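Local atomic coordinates of enoyl-CoA hydratase, EchA12_1 (Mycobacterium marinum M, PDB entry 3QRE), a protein that belongs to the enoyl-CoA hydratase/isomerase (crotonase) family and probably hydrates enoyl-CoA thioesters in fatty acid metabolism. Residues L150-A164 with T200-E214. Sequence-based numbering, arbitrary orientation.
Sequences LMCDVRFAAAGAKFA and TFLAEEAAQLGLVKE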
# COMPACT_ATOMS: atom_id res chain seq x y z
N LEU A 150 -4.73 -12.94 -8.17
CA LEU A 150 -4.08 -12.21 -7.08
C LEU A 150 -3.22 -13.08 -6.19
O LEU A 150 -2.34 -12.57 -5.50
CB LEU A 150 -5.11 -11.45 -6.24
CG LEU A 150 -5.95 -10.36 -6.92
CD1 LEU A 150 -6.75 -9.61 -5.87
CD2 LEU A 150 -5.09 -9.39 -7.75
N MET A 151 -3.46 -14.40 -6.22
CA MET A 151 -2.61 -15.36 -5.46
C MET A 151 -1.26 -15.59 -6.16
O MET A 151 -0.28 -16.06 -5.54
CB MET A 151 -3.32 -16.72 -5.20
CG MET A 151 -4.53 -16.61 -4.29
SD MET A 151 -4.15 -15.85 -2.66
CE MET A 151 -5.86 -15.81 -2.04
N CYS A 152 -1.23 -15.26 -7.45
CA CYS A 152 -0.00 -15.39 -8.21
C CYS A 152 1.06 -14.38 -7.76
O CYS A 152 0.75 -13.37 -7.14
CB CYS A 152 -0.29 -15.28 -9.72
SG CYS A 152 -1.36 -16.61 -10.32
N ASP A 153 2.31 -14.68 -8.05
CA ASP A 153 3.42 -13.80 -7.65
C ASP A 153 3.38 -12.48 -8.39
O ASP A 153 3.52 -11.42 -7.79
CB ASP A 153 4.74 -14.53 -7.88
CG ASP A 153 4.86 -15.77 -7.02
OD1 ASP A 153 5.19 -15.62 -5.85
OD2 ASP A 153 4.58 -16.90 -7.46
N VAL A 154 3.19 -12.56 -9.71
CA VAL A 154 3.27 -11.38 -10.59
C VAL A 154 2.19 -11.47 -11.65
O VAL A 154 1.91 -12.57 -12.17
CB VAL A 154 4.67 -11.24 -11.25
CG1 VAL A 154 4.75 -9.99 -12.08
CG2 VAL A 154 5.78 -11.22 -10.19
N ARG A 155 1.57 -10.32 -11.94
CA ARG A 155 0.50 -10.23 -12.93
C ARG A 155 0.80 -9.25 -14.09
O ARG A 155 1.14 -8.08 -13.86
CB ARG A 155 -0.81 -9.82 -12.25
CG ARG A 155 -1.48 -10.92 -11.39
CD ARG A 155 -2.40 -10.31 -10.31
NE ARG A 155 -1.63 -9.55 -9.30
CZ ARG A 155 -0.84 -10.11 -8.38
NH1 ARG A 155 -0.74 -11.43 -8.29
NH2 ARG A 155 -0.17 -9.35 -7.55
N PHE A 156 0.64 -9.74 -15.32
CA PHE A 156 0.58 -8.90 -16.50
C PHE A 156 -0.84 -8.94 -17.01
O PHE A 156 -1.52 -9.96 -16.89
CB PHE A 156 1.54 -9.39 -17.58
CG PHE A 156 2.98 -9.18 -17.23
CD1 PHE A 156 3.60 -7.99 -17.54
CD2 PHE A 156 3.69 -10.17 -16.56
CE1 PHE A 156 4.93 -7.77 -17.22
CE2 PHE A 156 5.05 -9.97 -16.21
CZ PHE A 156 5.67 -8.76 -16.54
N ALA A 157 -1.30 -7.82 -17.57
CA ALA A 157 -2.65 -7.77 -18.09
C ALA A 157 -2.67 -7.17 -19.48
O ALA A 157 -1.90 -6.23 -19.78
CB ALA A 157 -3.53 -6.99 -17.16
N ALA A 158 -3.55 -7.71 -20.32
CA ALA A 158 -3.82 -7.13 -21.63
C ALA A 158 -4.60 -5.84 -21.45
O ALA A 158 -5.51 -5.78 -20.61
CB ALA A 158 -4.59 -8.12 -22.50
N ALA A 159 -4.25 -4.82 -22.24
CA ALA A 159 -5.01 -3.58 -22.35
C ALA A 159 -6.50 -3.85 -22.59
O ALA A 159 -6.86 -4.69 -23.40
CB ALA A 159 -4.42 -2.68 -23.48
N GLY A 160 -7.36 -3.13 -21.87
CA GLY A 160 -8.81 -3.36 -21.94
C GLY A 160 -9.40 -4.51 -21.12
O GLY A 160 -10.63 -4.64 -21.04
N ALA A 161 -8.57 -5.37 -20.52
CA ALA A 161 -9.09 -6.55 -19.82
C ALA A 161 -9.93 -6.12 -18.61
O ALA A 161 -9.53 -5.24 -17.86
CB ALA A 161 -7.98 -7.46 -19.41
N LYS A 162 -11.11 -6.72 -18.46
CA LYS A 162 -12.06 -6.36 -17.38
C LYS A 162 -11.85 -7.15 -16.09
O LYS A 162 -11.68 -8.39 -16.11
CB LYS A 162 -13.52 -6.54 -17.83
CG LYS A 162 -13.93 -5.69 -19.05
CD LYS A 162 -15.36 -5.17 -18.89
CE LYS A 162 -15.69 -4.12 -19.94
NZ LYS A 162 -15.90 -4.76 -21.28
N PHE A 163 -11.90 -6.43 -14.97
CA PHE A 163 -11.81 -7.04 -13.65
C PHE A 163 -13.04 -6.68 -12.86
O PHE A 163 -13.57 -5.58 -13.01
CB PHE A 163 -10.60 -6.51 -12.88
CG PHE A 163 -9.29 -6.74 -13.57
CD1 PHE A 163 -8.39 -7.67 -13.07
CD2 PHE A 163 -8.94 -6.03 -14.72
CE1 PHE A 163 -7.16 -7.90 -13.70
CE2 PHE A 163 -7.73 -6.25 -15.34
CZ PHE A 163 -6.83 -7.18 -14.83
N ALA A 164 -13.50 -7.60 -12.01
CA ALA A 164 -14.57 -7.29 -11.07
C ALA A 164 -14.47 -8.20 -9.87
O ALA A 164 -14.37 -9.43 -10.02
CB ALA A 164 -15.94 -7.40 -11.71
N THR A 200 -16.82 -2.83 -12.15
CA THR A 200 -15.91 -3.28 -13.19
C THR A 200 -14.81 -2.24 -13.32
O THR A 200 -15.06 -1.03 -13.37
CB THR A 200 -16.70 -3.50 -14.54
OG1 THR A 200 -17.51 -4.70 -14.46
CG2 THR A 200 -15.78 -3.62 -15.71
N PHE A 201 -13.58 -2.71 -13.32
CA PHE A 201 -12.43 -1.84 -13.62
C PHE A 201 -11.54 -2.53 -14.64
O PHE A 201 -11.48 -3.77 -14.71
CB PHE A 201 -11.64 -1.45 -12.36
CG PHE A 201 -11.19 -2.61 -11.53
CD1 PHE A 201 -9.86 -3.01 -11.54
CD2 PHE A 201 -12.11 -3.31 -10.74
CE1 PHE A 201 -9.44 -4.09 -10.74
CE2 PHE A 201 -11.71 -4.38 -9.96
CZ PHE A 201 -10.38 -4.78 -9.96
N LEU A 202 -10.88 -1.71 -15.44
CA LEU A 202 -10.07 -2.22 -16.53
C LEU A 202 -8.60 -2.39 -16.08
O LEU A 202 -8.21 -1.88 -15.00
CB LEU A 202 -10.16 -1.26 -17.72
CG LEU A 202 -11.34 -1.33 -18.71
CD1 LEU A 202 -12.56 -2.09 -18.20
CD2 LEU A 202 -11.74 0.09 -19.13
N ALA A 203 -7.83 -3.09 -16.90
CA ALA A 203 -6.39 -3.31 -16.68
C ALA A 203 -5.64 -2.06 -16.22
O ALA A 203 -4.77 -2.13 -15.34
CB ALA A 203 -5.72 -3.88 -17.95
N GLU A 204 -5.97 -0.91 -16.80
CA GLU A 204 -5.23 0.31 -16.52
C GLU A 204 -5.48 0.83 -15.08
O GLU A 204 -4.53 1.23 -14.39
CB GLU A 204 -5.52 1.38 -17.61
CG GLU A 204 -4.91 1.04 -19.04
CD GLU A 204 -5.73 0.03 -19.98
OE1 GLU A 204 -6.89 -0.41 -19.69
OE2 GLU A 204 -5.16 -0.30 -21.06
N GLU A 205 -6.74 0.80 -14.64
CA GLU A 205 -7.07 1.13 -13.26
C GLU A 205 -6.45 0.08 -12.33
O GLU A 205 -5.84 0.43 -11.31
CB GLU A 205 -8.59 1.25 -13.05
CG GLU A 205 -8.92 1.88 -11.71
CD GLU A 205 -10.41 2.03 -11.40
OE1 GLU A 205 -10.72 2.36 -10.24
OE2 GLU A 205 -11.27 1.85 -12.30
N ALA A 206 -6.53 -1.18 -12.70
CA ALA A 206 -5.91 -2.24 -11.90
C ALA A 206 -4.44 -1.99 -11.64
O ALA A 206 -3.99 -2.24 -10.52
CB ALA A 206 -6.14 -3.66 -12.51
N ALA A 207 -3.70 -1.51 -12.65
CA ALA A 207 -2.29 -1.13 -12.51
C ALA A 207 -2.08 0.06 -11.56
O ALA A 207 -1.21 0.00 -10.68
CB ALA A 207 -1.64 -0.86 -13.91
N GLN A 208 -2.87 1.12 -11.73
CA GLN A 208 -2.86 2.28 -10.82
C GLN A 208 -3.03 1.86 -9.34
O GLN A 208 -2.33 2.36 -8.46
CB GLN A 208 -3.96 3.30 -11.20
CG GLN A 208 -3.54 4.33 -12.26
CD GLN A 208 -4.72 5.16 -12.85
OE1 GLN A 208 -5.69 4.60 -13.41
NE2 GLN A 208 -4.61 6.49 -12.77
N LEU A 209 -3.94 0.91 -9.12
CA LEU A 209 -4.28 0.39 -7.79
C LEU A 209 -3.25 -0.61 -7.26
O LEU A 209 -3.29 -0.98 -6.07
CB LEU A 209 -5.66 -0.26 -7.83
CG LEU A 209 -6.88 0.60 -8.17
CD1 LEU A 209 -8.14 -0.27 -8.16
CD2 LEU A 209 -7.03 1.78 -7.17
N GLY A 210 -2.35 -1.05 -8.13
CA GLY A 210 -1.28 -1.95 -7.73
C GLY A 210 -1.72 -3.40 -7.79
O GLY A 210 -1.10 -4.27 -7.18
N LEU A 211 -2.79 -3.67 -8.53
CA LEU A 211 -3.26 -5.05 -8.68
C LEU A 211 -2.53 -5.75 -9.83
O LEU A 211 -2.58 -6.96 -9.95
CB LEU A 211 -4.77 -5.06 -8.90
CG LEU A 211 -5.54 -4.74 -7.61
CD1 LEU A 211 -7.03 -4.56 -7.88
CD2 LEU A 211 -5.28 -5.83 -6.51
N VAL A 212 -1.84 -4.98 -10.65
CA VAL A 212 -1.21 -5.50 -11.85
C VAL A 212 0.14 -4.81 -12.01
O VAL A 212 0.25 -3.62 -11.74
CB VAL A 212 -2.15 -5.25 -13.08
CG1 VAL A 212 -1.40 -4.89 -14.33
CG2 VAL A 212 -3.05 -6.46 -13.31
N LYS A 213 1.16 -5.54 -12.44
CA LYS A 213 2.51 -4.96 -12.55
C LYS A 213 2.61 -4.06 -13.79
O LYS A 213 3.29 -3.01 -13.77
CB LYS A 213 3.58 -6.05 -12.59
CG LYS A 213 4.88 -5.68 -13.33
CD LYS A 213 5.87 -6.85 -13.37
CE LYS A 213 7.15 -6.53 -14.17
NZ LYS A 213 7.88 -5.35 -13.62
N GLU A 214 1.94 -4.47 -14.87
CA GLU A 214 2.14 -3.82 -16.16
C GLU A 214 1.04 -4.22 -17.13
O GLU A 214 0.65 -5.41 -17.20
CB GLU A 214 3.51 -4.24 -16.69
CG GLU A 214 4.03 -3.52 -17.90
CD GLU A 214 5.40 -4.04 -18.32
OE1 GLU A 214 6.35 -4.02 -17.49
OE2 GLU A 214 5.53 -4.49 -19.48
O HOH W 1 0.29 -6.28 -8.48
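R155 NE donates to L211 O at 2.8 Å, the acceptor lying almost in the guanidinium plane. R155 NH1 reaches C152 O at 2.7 Å from above that carbonyl's plane and also bonds A149 O, while NH2 and G210 O share a water. A bend at chi3 (-67°) turns the guanidinium toward the L211 carbonyl and the end of helix 144-151; this buried charge is met largely by backbone carbonyls, and the bonds to NE and NH1 limit its rotation. G210 itself closes helix 203-208 in a Schellman motif, and beyond it the chain runs beside strand 154-158: K213 N donates to R155 O and A157 N to E214 O. These bonds lay strand 214-216, outermost in this chain, parallel to strand 154-158 in the central sheet of the crotonase fold. At the other end, strands 162-164 and 200-202 pair antiparallel in the smaller sheet, with F163 and F201 exchanging both backbone bonds (F163 N to F201 O, 2.7 Å). Their rings lie nearly parallel, 18° apart, but offset by so much that little of one lies over the other; instead F163 CB sits over the F201 face, 3.4 Å from F201 CZ. The F201 ring is folded back there by a chi1 of 54°, which places CG between its backbone N and carbonyl carbon. A206 CB makes a CH-pi contact over one face of the F163 ring, 4.2 Å from its centroid, and V212 CG2 touches both F163 CZ and A157 CB. K213 runs alongside F156, its CD and CE both meeting F156 CZ, and its NZ forms a salt bridge with D193 of the second subunit, whereas the E214 carboxylate, perpendicular to the F156 ring, pairs with R224.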